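Antitoxin VapB (Salmonella enterica subsp. enterica serovar Typhimurium str. LT2, PDB 6IFM) neutralises the toxin VapC as the antitoxin of a type II toxin-antitoxin system, forming a complex with it and binding DNA. Local coordinates at residues V26-I32 and T41-S46. Residues are numbered along the deposited sequence; the frame is centred on the assembly and turned at random.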
ATOM      1  N   VAL E  26       4.807   0.271  39.936  1.00 41.37           N
ATOM      2  CA  VAL E  26       4.383   0.315  38.542  1.00 36.82           C
ATOM      3  C   VAL E  26       2.864   0.454  38.543  1.00 39.56           C
ATOM      4  O   VAL E  26       2.157  -0.468  38.975  1.00 40.97           O
ATOM      5  CB  VAL E  26       4.816  -0.943  37.774  1.00 37.31           C
ATOM      6  CG1 VAL E  26       4.523  -0.809  36.285  1.00 34.20           C
ATOM      7  CG2 VAL E  26       6.298  -1.240  37.994  1.00 36.36           C
ATOM      8  N   LYS E  27       2.347   1.593  38.063  1.00 43.18           N
ATOM      9  CA  LYS E  27       0.921   1.903  38.213  1.00 41.52           C
ATOM     10  C   LYS E  27       0.207   2.324  36.933  1.00 40.65           C
ATOM     11  O   LYS E  27      -1.034   2.299  36.915  1.00 34.37           O
ATOM     12  CB  LYS E  27       0.725   2.995  39.273  1.00 40.89           C
ATOM     13  CG  LYS E  27       0.866   2.481  40.696  1.00 46.35           C
ATOM     14  CD  LYS E  27       0.016   1.232  40.918  1.00 50.11           C
ATOM     15  CE  LYS E  27       0.150   0.682  42.332  1.00 54.21           C
ATOM     16  NZ  LYS E  27      -0.387  -0.707  42.404  1.00 60.85           N
ATOM     17  N   HIS E  28       0.927   2.774  35.903  1.00 37.82           N
ATOM     18  CA  HIS E  28       0.474   2.702  34.515  1.00 33.78           C
ATOM     19  C   HIS E  28       1.712   2.787  33.635  1.00 34.53           C
ATOM     20  O   HIS E  28       2.792   3.175  34.095  1.00 31.56           O
ATOM     21  CB  HIS E  28      -0.580   3.762  34.154  1.00 36.28           C
ATOM     22  CG  HIS E  28      -0.107   5.183  34.231  1.00 45.11           C
ATOM     23  ND1 HIS E  28       0.874   5.614  35.102  1.00 47.49           N
ATOM     24  CD2 HIS E  28      -0.512   6.282  33.550  1.00 47.12           C
ATOM     25  CE1 HIS E  28       1.060   6.914  34.944  1.00 47.91           C
ATOM     26  NE2 HIS E  28       0.231   7.343  34.007  1.00 45.39           N
ATOM     27  N   VAL E  29       1.547   2.394  32.367  1.00 30.82           N
ATOM     28  CA  VAL E  29       2.607   1.748  31.597  1.00 25.42           C
ATOM     29  C   VAL E  29       2.627   2.235  30.149  1.00 26.10           C
ATOM     30  O   VAL E  29       1.757   2.980  29.703  1.00 25.44           O
ATOM     31  CB  VAL E  29       2.432   0.219  31.630  1.00 27.17           C
ATOM     32  CG1 VAL E  29       2.597  -0.326  33.043  1.00 23.99           C
ATOM     33  CG2 VAL E  29       1.061  -0.138  31.063  1.00 22.95           C
ATOM     34  N   GLU E  30       3.639   1.777  29.411  1.00 24.81           N
ATOM     35  CA  GLU E  30       3.763   1.926  27.968  1.00 20.63           C
ATOM     36  C   GLU E  30       3.524   0.583  27.277  1.00 20.73           C
ATOM     37  O   GLU E  30       3.543  -0.476  27.908  1.00 19.56           O
ATOM     38  CB  GLU E  30       5.143   2.489  27.590  1.00 21.41           C
ATOM     39  CG  GLU E  30       5.452   3.873  28.175  1.00 22.50           C
ATOM     40  CD  GLU E  30       6.934   4.081  28.486  1.00 28.15           C
ATOM     41  OE1 GLU E  30       7.532   3.204  29.145  1.00 27.66           O
ATOM     42  OE2 GLU E  30       7.504   5.127  28.090  1.00 31.21           O
ATOM     43  N   ILE E  31       3.317   0.629  25.958  1.00 21.71           N
ATOM     44  CA  ILE E  31       3.025  -0.572  25.170  1.00 19.04           C
ATOM     45  C   ILE E  31       3.436  -0.338  23.717  1.00 17.57           C
ATOM     46  O   ILE E  31       3.218   0.738  23.162  1.00 17.29           O
ATOM     47  CB  ILE E  31       1.534  -0.956  25.299  1.00 17.26           C
ATOM     48  CG1 ILE E  31       1.244  -2.279  24.588  1.00 18.93           C
ATOM     49  CG2 ILE E  31       0.672   0.139  24.751  1.00 19.59           C
ATOM     50  CD1 ILE E  31      -0.027  -2.959  25.078  1.00 17.84           C
ATOM     51  N   ILE E  32       4.040  -1.360  23.105  1.00 18.70           N
ATOM     52  CA  ILE E  32       4.655  -1.251  21.776  1.00 16.91           C
ATOM     53  C   ILE E  32       4.486  -2.567  21.041  1.00 16.98           C
ATOM     54  O   ILE E  32       4.725  -3.637  21.603  1.00 18.02           O
ATOM     55  CB  ILE E  32       6.165  -0.923  21.827  1.00 16.70           C
ATOM     56  CG1 ILE E  32       6.494   0.191  22.826  1.00 16.22           C
ATOM     57  CG2 ILE E  32       6.674  -0.593  20.439  1.00 13.97           C
ATOM     58  CD1 ILE E  32       6.812  -0.322  24.176  1.00 17.89           C
ATOM     59  N   THR E  41       5.929  -2.301  28.867  1.00 18.73           N
ATOM     60  CA  THR E  41       6.979  -1.719  29.661  1.00 20.56           C
ATOM     61  C   THR E  41       6.422  -0.677  30.622  1.00 22.54           C
ATOM     62  O   THR E  41       5.407  -0.035  30.326  1.00 22.29           O
ATOM     63  CB  THR E  41       8.005  -1.059  28.746  1.00 20.89           C
ATOM     64  OG1 THR E  41       8.528  -2.037  27.846  1.00 18.99           O
ATOM     65  CG2 THR E  41       9.102  -0.544  29.559  1.00 23.60           C
ATOM     66  N   PRO E  42       7.011  -0.541  31.805  1.00 23.88           N
ATOM     67  CA  PRO E  42       6.689   0.615  32.649  1.00 23.66           C
ATOM     68  C   PRO E  42       7.386   1.869  32.119  1.00 25.09           C
ATOM     69  O   PRO E  42       8.304   1.797  31.297  1.00 24.44           O
ATOM     70  CB  PRO E  42       7.175   0.195  34.040  1.00 25.85           C
ATOM     71  CG  PRO E  42       8.103  -1.005  33.815  1.00 27.28           C
ATOM     72  CD  PRO E  42       7.661  -1.642  32.541  1.00 22.16           C
ATOM     73  N   VAL E  43       6.889   3.042  32.535  1.00 25.61           N
ATOM     74  CA  VAL E  43       7.308   4.280  31.875  1.00 24.28           C
ATOM     75  C   VAL E  43       8.786   4.548  32.111  1.00 25.12           C
ATOM     76  O   VAL E  43       9.296   4.424  33.236  1.00 24.65           O
ATOM     77  CB  VAL E  43       6.471   5.490  32.322  1.00 25.22           C
ATOM     78  CG1 VAL E  43       5.157   5.533  31.569  1.00 23.10           C
ATOM     79  CG2 VAL E  43       6.278   5.501  33.847  1.00 27.36           C
ATOM     80  N   GLY E  44       9.477   4.945  31.037  1.00 22.74           N
ATOM     81  CA  GLY E  44      10.889   5.269  31.079  1.00 21.99           C
ATOM     82  C   GLY E  44      11.794   4.156  30.607  1.00 19.62           C
ATOM     83  O   GLY E  44      12.996   4.392  30.430  1.00 15.29           O
ATOM     84  N   GLU E  45      11.237   2.957  30.364  1.00 20.92           N
ATOM     85  CA  GLU E  45      12.010   1.738  30.136  1.00 21.28           C
ATOM     86  C   GLU E  45      11.698   0.994  28.832  1.00 19.13           C
ATOM     87  O   GLU E  45      11.950  -0.211  28.742  1.00 17.77           O
ATOM     88  CB  GLU E  45      11.868   0.807  31.337  1.00 20.17           C
ATOM     89  CG  GLU E  45      12.284   1.480  32.630  1.00 22.43           C
ATOM     90  CD  GLU E  45      11.556   0.993  33.853  1.00 25.07           C
ATOM     91  OE1 GLU E  45      12.246   0.422  34.725  1.00 27.21           O
ATOM     92  OE2 GLU E  45      10.312   1.166  33.966  1.00 21.09           O
ATOM     93  N   SER E  46      11.160   1.652  27.808  1.00 18.80           N
ATOM     94  CA  SER E  46      10.763   0.876  26.634  1.00 21.77           C
ATOM     95  C   SER E  46      11.968   0.281  25.906  1.00 18.23           C
ATOM     96  O   SER E  46      11.858  -0.787  25.303  1.00 16.76           O
ATOM     97  CB  SER E  46       9.927   1.732  25.688  1.00 18.45           C
ATOM     98  OG  SER E  46       8.794   2.258  26.377  1.00 22.12           O
TER
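Glu30 reaches from strand 29-34 into the bend formed by residues 42-46 and buries more surface than any other residue of the contact. Its CG lies anti to the carbonyl carbon (chi1 -60°) and the chain bends at chi2, which carries OE1 over the type II turn from Pro42 to Glu45. There OE1 accepts two weak hydrogen bonds, from Gly44 N and from Ser46 OG, each 3.2 Å long. Gly44 suits its place because its positive phi would press a side chain against the preceding carbonyl, while Ser46, being short, can hold its hydroxyl up to the carboxylate from just after the turn. The turn itself is closed by Glu45 N bonding to Pro42 O at 3.3 Å.

Behind the carboxylate the backbones pair: Glu30 N donates to Thr41 O at 2.7 Å, almost in line with the carbonyl, and Thr41 N returns a longer bond to Glu30 O at 3.2 Å, from above that carbonyl's plane. Buried beside this pairing, Val26 CG1 rests on Pro42 CB at 3.6 Å. The solvent side is looser: exposed Val43 crosses the Glu30 chain at about a right angle, Val43 CG1 lying 3.8 Å from Glu30 CG, and its methyls pass the backbone O of His28.

Thr41 OG1 bonds to Ser37 of the second subunit, and Glu45 forms a salt bridge with Arg36 of that subunit. Val29 and Glu30 also pair with one of its strands, so the sheet of this hairpin, 29-34 with 37-42, runs on across the interface, as in the intertwined dimeric SpoVT-AbrB fold of VapB antitoxins.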